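Local coordinates for magnesium and cobalt efflux protein CorC (PDB 3OI8), which probably takes part in the transport of magnesium and cobalt ions, and binds adenosine through the pair of CBS domains in this fragment, at residues 62-76 against 84-96. Residues are numbered along the deposited sequence; the frame is centred on the assembly and turned at random.
Sequences ITAYVIDTAHSRFPV and VLGILHAKDLLKY. With ADN (adenosine), chain C.
Ala90 sets its CB against CG1 of Val66, 3.7 Å away, a small bump that enters the hollow between helix 59-69 and the hairpin of strands 73-77 and 84-89. Next to it, Leu93 reaches for the same helix: its CD1 meets Val66 CG2 tip to tip and lies 3.9 Å from Ile62 CG2, with the OG1 side of Thr63, hydrogen-bonded to Ile59 O, sliding past. Ile62 CG2 takes this place because it stands anti to the backbone N (CG1 at chi1 -75°). Val66 CG2 also lies over the rim of one face of the Phe74 ring, whose edge meets the carbonyl oxygen of Leu88. Phe74, Val76 and Leu88 share one face of the sheet, Leu88 reaching Ile62 of the helix and Val76 CG2 lying 3.9 Å from Leu88 CB.

Arg73, Pro75, Ile87 and His89 form the other face; the first three pack on strand 135-139, while His89 touches Arg110. Arg73 CG sits over the centre of the His89 ring, a CH-pi contact of 3.6 Å, while the guanidinium stands almost perpendicular to that ring. Leu85 and Gly86 share Val76 in a classic beta bulge.

The packing illustrates how a CBS domain combines a hydrophobic core with a nucleoside site. His71 lays one ring face on the adenine and hydrogen-bonds through ND1 to O5' of adenosine (2.8 Å) and through NE2 to Asn51 OD1. Adenine N6 donates to Arg73 O, also at 2.8 Å. Phe74 N, in the same peptide group as Arg73 O, donates to Leu88 O, so this hairpin bond should help fix the carbonyl that meets the base's amino group.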
ATOM      1  N   ILE A  62      23.595  -5.601   5.601  1.00 18.12           N
ATOM      2  CA  ILE A  62      22.165  -5.297   5.623  1.00 16.91           C
ATOM      3  C   ILE A  62      21.758  -4.436   4.416  1.00 26.75           C
ATOM      4  O   ILE A  62      20.846  -4.795   3.666  1.00 24.76           O
ATOM      5  CB  ILE A  62      21.752  -4.592   6.948  1.00 21.59           C
ATOM      6  CG1 ILE A  62      21.711  -5.612   8.095  1.00 23.75           C
ATOM      7  CG2 ILE A  62      20.396  -3.880   6.793  1.00 25.35           C
ATOM      8  CD1 ILE A  62      21.673  -4.991   9.476  1.00 22.46           C
ATOM      9  N   THR A  63      22.445  -3.310   4.223  1.00 21.26           N
ATOM     10  CA  THR A  63      22.077  -2.380   3.165  1.00 24.52           C
ATOM     11  C   THR A  63      22.141  -3.031   1.776  1.00 29.76           C
ATOM     12  O   THR A  63      21.237  -2.850   0.959  1.00 32.99           O
ATOM     13  CB  THR A  63      22.932  -1.084   3.206  1.00 23.84           C
ATOM     14  OG1 THR A  63      22.649  -0.364   4.414  1.00 21.22           O
ATOM     15  CG2 THR A  63      22.603  -0.192   2.022  1.00 24.75           C
ATOM     16  N   ALA A  64      23.206  -3.780   1.513  1.00 31.99           N
ATOM     17  CA  ALA A  64      23.355  -4.453   0.225  1.00 32.99           C
ATOM     18  C   ALA A  64      22.239  -5.475  -0.010  1.00 29.80           C
ATOM     19  O   ALA A  64      21.740  -5.612  -1.118  1.00 29.58           O
ATOM     20  CB  ALA A  64      24.733  -5.108   0.110  1.00 28.78           C
ATOM     21  N   TYR A  65      21.843  -6.180   1.043  1.00 29.31           N
ATOM     22  CA  TYR A  65      20.797  -7.184   0.938  1.00 30.86           C
ATOM     23  C   TYR A  65      19.449  -6.515   0.678  1.00 29.87           C
ATOM     24  O   TYR A  65      18.679  -6.960  -0.182  1.00 29.38           O
ATOM     25  CB  TYR A  65      20.753  -8.033   2.208  1.00 27.92           C
ATOM     26  CG  TYR A  65      19.775  -9.187   2.180  1.00 30.31           C
ATOM     27  CD1 TYR A  65      20.118 -10.399   1.597  1.00 38.20           C
ATOM     28  CD2 TYR A  65      18.506  -9.066   2.758  1.00 35.43           C
ATOM     29  CE1 TYR A  65      19.226 -11.466   1.574  1.00 42.47           C
ATOM     30  CE2 TYR A  65      17.607 -10.124   2.742  1.00 32.79           C
ATOM     31  CZ  TYR A  65      17.977 -11.326   2.148  1.00 35.37           C
ATOM     32  OH  TYR A  65      17.101 -12.384   2.126  1.00 40.28           O
ATOM     33  N   VAL A  66      19.182  -5.432   1.403  1.00 23.98           N
ATOM     34  CA  VAL A  66      17.948  -4.661   1.223  1.00 25.32           C
ATOM     35  C   VAL A  66      17.812  -4.124  -0.206  1.00 31.00           C
ATOM     36  O   VAL A  66      16.740  -4.176  -0.802  1.00 29.48           O
ATOM     37  CB  VAL A  66      17.893  -3.478   2.207  1.00 25.83           C
ATOM     38  CG1 VAL A  66      16.796  -2.507   1.825  1.00 26.18           C
ATOM     39  CG2 VAL A  66      17.698  -3.980   3.646  1.00 29.93           C
ATOM     40  N   ILE A  67      18.906  -3.616  -0.762  1.00 28.62           N
ATOM     41  CA  ILE A  67      18.888  -3.105  -2.128  1.00 27.42           C
ATOM     42  C   ILE A  67      18.689  -4.237  -3.131  1.00 33.76           C
ATOM     43  O   ILE A  67      17.892  -4.128  -4.068  1.00 35.98           O
ATOM     44  CB  ILE A  67      20.184  -2.356  -2.442  1.00 32.87           C
ATOM     45  CG1 ILE A  67      20.211  -1.028  -1.682  1.00 30.59           C
ATOM     46  CG2 ILE A  67      20.364  -2.174  -3.962  1.00 35.48           C
ATOM     47  CD1 ILE A  67      21.583  -0.386  -1.647  1.00 25.67           C
ATOM     48  N   ASP A  68      19.401  -5.333  -2.908  1.00 31.16           N
ATOM     49  CA  ASP A  68      19.339  -6.484  -3.793  1.00 39.73           C
ATOM     50  C   ASP A  68      17.927  -7.050  -3.906  1.00 40.99           C
ATOM     51  O   ASP A  68      17.470  -7.352  -4.999  1.00 41.26           O
ATOM     52  CB  ASP A  68      20.294  -7.579  -3.313  1.00 42.73           C
ATOM     53  CG  ASP A  68      20.497  -8.668  -4.356  1.00 61.63           C
ATOM     54  OD1 ASP A  68      20.530  -8.336  -5.563  1.00 64.19           O
ATOM     55  OD2 ASP A  68      20.623  -9.851  -3.972  1.00 67.51           O
ATOM     56  N   THR A  69      17.241  -7.206  -2.776  1.00 38.37           N
ATOM     57  CA  THR A  69      15.910  -7.806  -2.783  1.00 35.98           C
ATOM     58  C   THR A  69      14.852  -6.762  -3.104  1.00 41.96           C
ATOM     59  O   THR A  69      13.752  -7.089  -3.538  1.00 46.03           O
ATOM     60  CB  THR A  69      15.578  -8.464  -1.437  1.00 40.36           C
ATOM     61  OG1 THR A  69      15.646  -7.481  -0.403  1.00 37.74           O
ATOM     62  CG2 THR A  69      16.560  -9.582  -1.124  1.00 42.85           C
ATOM     63  N   ALA A  70      15.199  -5.502  -2.880  1.00 41.57           N
ATOM     64  CA  ALA A  70      14.329  -4.379  -3.213  1.00 44.29           C
ATOM     65  C   ALA A  70      13.027  -4.319  -2.401  1.00 46.86           C
ATOM     66  O   ALA A  70      12.112  -3.575  -2.762  1.00 54.04           O
ATOM     67  CB  ALA A  70      14.025  -4.366  -4.713  1.00 38.11           C
ATOM     68  N   HIS A  71      12.933  -5.091  -1.320  1.00 39.46           N
ATOM     69  CA  HIS A  71      11.743  -5.015  -0.461  1.00 37.77           C
ATOM     70  C   HIS A  71      11.803  -3.758   0.388  1.00 27.50           C
ATOM     71  O   HIS A  71      12.877  -3.168   0.581  1.00 27.67           O
ATOM     72  CB  HIS A  71      11.613  -6.229   0.479  1.00 41.82           C
ATOM     73  CG  HIS A  71      11.604  -7.554  -0.217  1.00 47.95           C
ATOM     74  ND1 HIS A  71      10.716  -7.863  -1.225  1.00 54.16           N
ATOM     75  CD2 HIS A  71      12.356  -8.665  -0.023  1.00 45.79           C
ATOM     76  CE1 HIS A  71      10.937  -9.099  -1.638  1.00 55.33           C
ATOM     77  NE2 HIS A  71      11.928  -9.606  -0.925  1.00 48.90           N
ATOM     78  N   SER A  72      10.657  -3.367   0.934  1.00 22.16           N
ATOM     79  CA  SER A  72      10.599  -2.198   1.806  1.00 20.75           C
ATOM     80  C   SER A  72      10.699  -2.540   3.287  1.00 26.71           C
ATOM     81  O   SER A  72      11.182  -1.725   4.079  1.00 27.43           O
ATOM     82  CB  SER A  72       9.310  -1.402   1.548  1.00 30.82           C
ATOM     83  OG  SER A  72       9.305  -0.871   0.232  1.00 41.43           O
ATOM     84  N   ARG A  73      10.221  -3.730   3.660  1.00 21.47           N
ATOM     85  CA  ARG A  73      10.210  -4.165   5.068  1.00 16.58           C
ATOM     86  C   ARG A  73      10.763  -5.577   5.201  1.00 18.31           C
ATOM     87  O   ARG A  73      10.546  -6.400   4.318  1.00 17.39           O
ATOM     88  CB  ARG A  73       8.787  -4.105   5.623  1.00 21.36           C
ATOM     89  CG  ARG A  73       8.401  -2.714   6.097  1.00 35.98           C
ATOM     90  CD  ARG A  73       6.948  -2.436   5.910  1.00 35.09           C
ATOM     91  NE  ARG A  73       6.597  -2.467   4.498  1.00 49.25           N
ATOM     92  CZ  ARG A  73       6.284  -1.397   3.777  1.00 40.73           C
ATOM     93  NH1 ARG A  73       5.984  -1.538   2.496  1.00 33.13           N
ATOM     94  NH2 ARG A  73       6.263  -0.192   4.334  1.00 44.15           N
ATOM     95  N   PHE A  74      11.475  -5.837   6.303  1.00 15.43           N
ATOM     96  CA  PHE A  74      12.160  -7.115   6.537  1.00 19.58           C
ATOM     97  C   PHE A  74      12.019  -7.562   7.993  1.00 16.14           C
ATOM     98  O   PHE A  74      12.336  -6.796   8.910  1.00 21.07           O
ATOM     99  CB  PHE A  74      13.658  -6.955   6.249  1.00 20.58           C
ATOM    100  CG  PHE A  74      13.966  -6.504   4.846  1.00 19.63           C
ATOM    101  CD1 PHE A  74      14.391  -7.413   3.892  1.00 20.61           C
ATOM    102  CD2 PHE A  74      13.837  -5.178   4.490  1.00 20.93           C
ATOM    103  CE1 PHE A  74      14.682  -7.008   2.596  1.00 27.00           C
ATOM    104  CE2 PHE A  74      14.114  -4.765   3.194  1.00 22.33           C
ATOM    105  CZ  PHE A  74      14.532  -5.679   2.244  1.00 23.60           C
ATOM    106  N   PRO A  75      11.562  -8.803   8.214  1.00 17.28           N
ATOM    107  CA  PRO A  75      11.631  -9.379   9.565  1.00 17.20           C
ATOM    108  C   PRO A  75      13.089  -9.442   9.992  1.00 14.32           C
ATOM    109  O   PRO A  75      13.947  -9.743   9.170  1.00 16.02           O
ATOM    110  CB  PRO A  75      11.142 -10.824   9.367  1.00 17.86           C
ATOM    111  CG  PRO A  75      10.381 -10.807   8.061  1.00 17.86           C
ATOM    112  CD  PRO A  75      11.042  -9.760   7.214  1.00 16.82           C
ATOM    113  N   VAL A  76      13.370  -9.182  11.256  1.00 14.73           N
ATOM    114  CA  VAL A  76      14.729  -9.326  11.764  1.00 12.64           C
ATOM    115  C   VAL A  76      14.719 -10.512  12.728  1.00 11.30           C
ATOM    116  O   VAL A  76      13.849 -10.581  13.594  1.00 16.83           O
ATOM    117  CB  VAL A  76      15.201  -8.057  12.482  1.00 17.04           C
ATOM    118  CG1 VAL A  76      16.552  -8.303  13.187  1.00 16.24           C
ATOM    119  CG2 VAL A  76      15.335  -6.889  11.474  1.00 15.54           C
ATOM    120  N   VAL A  84      11.543 -14.206  15.586  1.00 19.45           N
ATOM    121  CA  VAL A  84      11.463 -12.908  14.915  1.00 17.44           C
ATOM    122  C   VAL A  84      11.497 -11.832  15.990  1.00 18.45           C
ATOM    123  O   VAL A  84      10.697 -11.856  16.920  1.00 29.80           O
ATOM    124  CB  VAL A  84      10.178 -12.750  14.042  1.00 19.02           C
ATOM    125  CG1 VAL A  84      10.100 -11.311  13.449  1.00 18.58           C
ATOM    126  CG2 VAL A  84      10.136 -13.773  12.928  1.00 19.73           C
ATOM    127  N   LEU A  85      12.430 -10.899  15.865  1.00 21.11           N
ATOM    128  CA  LEU A  85      12.652  -9.898  16.912  1.00 18.97           C
ATOM    129  C   LEU A  85      11.918  -8.613  16.607  1.00 24.72           C
ATOM    130  O   LEU A  85      11.713  -7.765  17.480  1.00 22.31           O
ATOM    131  CB  LEU A  85      14.150  -9.607  17.028  1.00 22.90           C
ATOM    132  CG  LEU A  85      15.010 -10.856  17.234  1.00 29.70           C
ATOM    133  CD1 LEU A  85      16.494 -10.536  17.098  1.00 26.34           C
ATOM    134  CD2 LEU A  85      14.700 -11.481  18.592  1.00 31.08           C
ATOM    135  N   GLY A  86      11.546  -8.445  15.348  1.00 14.70           N
ATOM    136  CA  GLY A  86      11.030  -7.169  14.918  1.00 15.03           C
ATOM    137  C   GLY A  86      11.013  -7.028  13.411  1.00 17.86           C
ATOM    138  O   GLY A  86      11.347  -7.965  12.676  1.00 19.48           O
ATOM    139  N   ILE A  87      10.619  -5.841  12.959  1.00 15.90           N
ATOM    140  CA  ILE A  87      10.576  -5.505  11.543  1.00 12.42           C
ATOM    141  C   ILE A  87      11.483  -4.295  11.312  1.00 21.37           C
ATOM    142  O   ILE A  87      11.428  -3.321  12.062  1.00 20.09           O
ATOM    143  CB  ILE A  87       9.143  -5.102  11.099  1.00 19.92           C
ATOM    144  CG1 ILE A  87       8.098  -6.122  11.560  1.00 25.26           C
ATOM    145  CG2 ILE A  87       9.083  -4.886   9.593  1.00 19.13           C
ATOM    146  CD1 ILE A  87       8.284  -7.518  11.001  1.00 24.91           C
ATOM    147  N   LEU A  88      12.329  -4.370  10.287  1.00 18.09           N
ATOM    148  CA  LEU A  88      13.085  -3.216   9.839  1.00 16.33           C
ATOM    149  C   LEU A  88      12.456  -2.705   8.569  1.00 21.92           C
ATOM    150  O   LEU A  88      12.208  -3.486   7.654  1.00 18.37           O
ATOM    151  CB  LEU A  88      14.538  -3.568   9.515  1.00 15.51           C
ATOM    152  CG  LEU A  88      15.186  -2.374   8.787  1.00 29.66           C
ATOM    153  CD1 LEU A  88      15.621  -1.287   9.762  1.00 30.79           C
ATOM    154  CD2 LEU A  88      16.343  -2.783   7.891  1.00 32.66           C
ATOM    155  N   HIS A  89      12.207  -1.397   8.532  1.00 24.15           N
ATOM    156  CA  HIS A  89      11.750  -0.677   7.345  1.00 19.93           C
ATOM    157  C   HIS A  89      12.963  -0.099   6.636  1.00 19.26           C
ATOM    158  O   HIS A  89      13.735   0.649   7.237  1.00 21.17           O
ATOM    159  CB  HIS A  89      10.820   0.454   7.773  1.00 19.58           C
ATOM    160  CG  HIS A  89       9.543  -0.035   8.376  1.00 31.69           C
ATOM    161  ND1 HIS A  89       8.314   0.509   8.068  1.00 43.54           N
ATOM    162  CD2 HIS A  89       9.299  -1.054   9.233  1.00 35.79           C
ATOM    163  CE1 HIS A  89       7.372  -0.143   8.728  1.00 40.85           C
ATOM    164  NE2 HIS A  89       7.945  -1.095   9.443  1.00 34.94           N
ATOM    165  N   ALA A  90      13.134  -0.458   5.367  1.00 18.13           N
ATOM    166  CA  ALA A  90      14.316  -0.070   4.604  1.00 23.26           C
ATOM    167  C   ALA A  90      14.670   1.417   4.780  1.00 32.35           C
ATOM    168  O   ALA A  90      15.837   1.786   4.927  1.00 26.98           O
ATOM    169  CB  ALA A  90      14.099  -0.380   3.116  1.00 24.99           C
ATOM    170  N   LYS A  91      13.661   2.273   4.749  1.00 28.46           N
ATOM    171  CA  LYS A  91      13.922   3.707   4.779  1.00 33.17           C
ATOM    172  C   LYS A  91      14.334   4.228   6.156  1.00 34.51           C
ATOM    173  O   LYS A  91      14.759   5.368   6.278  1.00 30.64           O
ATOM    174  CB  LYS A  91      12.733   4.498   4.241  1.00 28.41           C
ATOM    175  CG  LYS A  91      11.469   4.438   5.070  1.00 37.89           C
ATOM    176  CD  LYS A  91      10.350   5.205   4.348  1.00 48.53           C
ATOM    177  CE  LYS A  91       8.988   5.036   5.021  1.00 56.20           C
ATOM    178  NZ  LYS A  91       8.878   5.798   6.301  1.00 57.53           N
ATOM    179  N   ASP A  92      14.208   3.403   7.190  1.00 27.26           N
ATOM    180  CA  ASP A  92      14.719   3.792   8.504  1.00 26.30           C
ATOM    181  C   ASP A  92      16.243   3.733   8.523  1.00 28.05           C
ATOM    182  O   ASP A  92      16.890   4.367   9.362  1.00 28.33           O
ATOM    183  CB  ASP A  92      14.086   2.942   9.624  1.00 25.44           C
ATOM    184  CG  ASP A  92      12.631   3.324   9.880  1.00 40.75           C
ATOM    185  OD1 ASP A  92      12.245   4.442   9.472  1.00 48.96           O
ATOM    186  OD2 ASP A  92      11.869   2.525  10.474  1.00 35.02           O
ATOM    187  N   LEU A  93      16.820   2.991   7.578  1.00 21.86           N
ATOM    188  CA  LEU A  93      18.273   2.918   7.460  1.00 24.30           C
ATOM    189  C   LEU A  93      18.890   4.280   7.081  1.00 25.47           C
ATOM    190  O   LEU A  93      20.066   4.530   7.348  1.00 20.21           O
ATOM    191  CB  LEU A  93      18.684   1.867   6.426  1.00 28.78           C
ATOM    192  CG  LEU A  93      18.556   0.385   6.811  1.00 29.91           C
ATOM    193  CD1 LEU A  93      18.838  -0.470   5.586  1.00 19.69           C
ATOM    194  CD2 LEU A  93      19.529   0.043   7.934  1.00 28.59           C
ATOM    195  N   LEU A  94      18.098   5.154   6.476  1.00 27.43           N
ATOM    196  CA  LEU A  94      18.622   6.432   6.004  1.00 23.24           C
ATOM    197  C   LEU A  94      19.024   7.317   7.180  1.00 26.26           C
ATOM    198  O   LEU A  94      19.737   8.303   7.013  1.00 27.28           O
ATOM    199  CB  LEU A  94      17.588   7.154   5.148  1.00 26.26           C
ATOM    200  CG  LEU A  94      17.223   6.513   3.811  1.00 24.83           C
ATOM    201  CD1 LEU A  94      16.078   7.286   3.185  1.00 31.41           C
ATOM    202  CD2 LEU A  94      18.427   6.473   2.881  1.00 27.03           C
ATOM    203  N   LYS A  95      18.541   6.975   8.368  1.00 21.45           N
ATOM    204  CA  LYS A  95      18.940   7.698   9.572  1.00 27.05           C
ATOM    205  C   LYS A  95      20.453   7.614   9.775  1.00 22.56           C
ATOM    206  O   LYS A  95      21.036   8.401  10.521  1.00 27.80           O
ATOM    207  CB  LYS A  95      18.212   7.135  10.804  1.00 26.07           C
ATOM    208  CG  LYS A  95      16.692   7.297  10.756  1.00 46.89           C
ATOM    209  CD  LYS A  95      16.017   6.688  11.986  1.00 55.92           C
ATOM    210  CE  LYS A  95      14.500   6.603  11.818  1.00 62.42           C
ATOM    211  NZ  LYS A  95      13.861   5.643  12.783  1.00 61.89           N
ATOM    212  N   TYR A  96      21.090   6.648   9.120  1.00 24.75           N
ATOM    213  CA  TYR A  96      22.517   6.430   9.324  1.00 25.41           C
ATOM    214  C   TYR A  96      23.322   6.759   8.075  1.00 25.45           C
ATOM    215  O   TYR A  96      24.455   6.323   7.932  1.00 26.13           O
ATOM    216  CB  TYR A  96      22.787   4.990   9.771  1.00 19.84           C
ATOM    217  CG  TYR A  96      22.296   4.707  11.161  1.00 18.65           C
ATOM    218  CD1 TYR A  96      22.915   5.285  12.264  1.00 19.35           C
ATOM    219  CD2 TYR A  96      21.210   3.860  11.377  1.00 23.71           C
ATOM    220  CE1 TYR A  96      22.462   5.028  13.547  1.00 18.25           C
ATOM    221  CE2 TYR A  96      20.746   3.602  12.651  1.00 22.02           C
ATOM    222  CZ  TYR A  96      21.381   4.182  13.732  1.00 31.14           C
ATOM    223  OH  TYR A  96      20.932   3.915  15.008  1.00 32.10           O
TER
HETATM  224  O5' ADN C   2       8.550  -6.668  -2.552  1.00 77.59           O
HETATM  225  C5' ADN C   2       7.866  -7.052  -3.718  1.00 77.88           C
HETATM  226  C4' ADN C   2       7.018  -8.330  -3.444  1.00 84.07           C
HETATM  227  O4' ADN C   2       7.817  -9.323  -2.735  1.00 82.79           O
HETATM  228  C3' ADN C   2       5.786  -8.007  -2.572  1.00 85.97           C
HETATM  229  O3' ADN C   2       4.638  -7.950  -3.374  1.00 88.85           O
HETATM  230  C2' ADN C   2       5.691  -9.151  -1.592  1.00 83.67           C
HETATM  231  O2' ADN C   2       4.845 -10.158  -2.098  1.00 85.15           O
HETATM  232  C1' ADN C   2       7.107  -9.722  -1.519  1.00 79.19           C
HETATM  233  N9  ADN C   2       7.826  -9.247  -0.337  1.00 68.45           N
HETATM  234  C8  ADN C   2       7.851  -7.834   0.226  1.00 61.71           C
HETATM  235  N7  ADN C   2       8.772  -7.839   1.417  1.00 58.33           N
HETATM  236  C5  ADN C   2       9.325  -9.265   1.579  1.00 59.85           C
HETATM  237  C6  ADN C   2      10.318  -9.891   2.605  1.00 46.99           C
HETATM  238  N6  ADN C   2      10.928  -9.043   3.630  1.00 29.86           N
HETATM  239  N1  ADN C   2      10.663 -11.303   2.508  1.00 48.94           N
HETATM  240  C2  ADN C   2      10.068 -12.175   1.411  1.00 52.25           C
HETATM  241  N3  ADN C   2       9.097 -11.561   0.401  1.00 55.88           N
HETATM  242  C4  ADN C   2       8.743 -10.122   0.499  1.00 63.11           C
HETATM  243  O   HOH W   1      10.878   1.259   3.906  1.00 28.63           O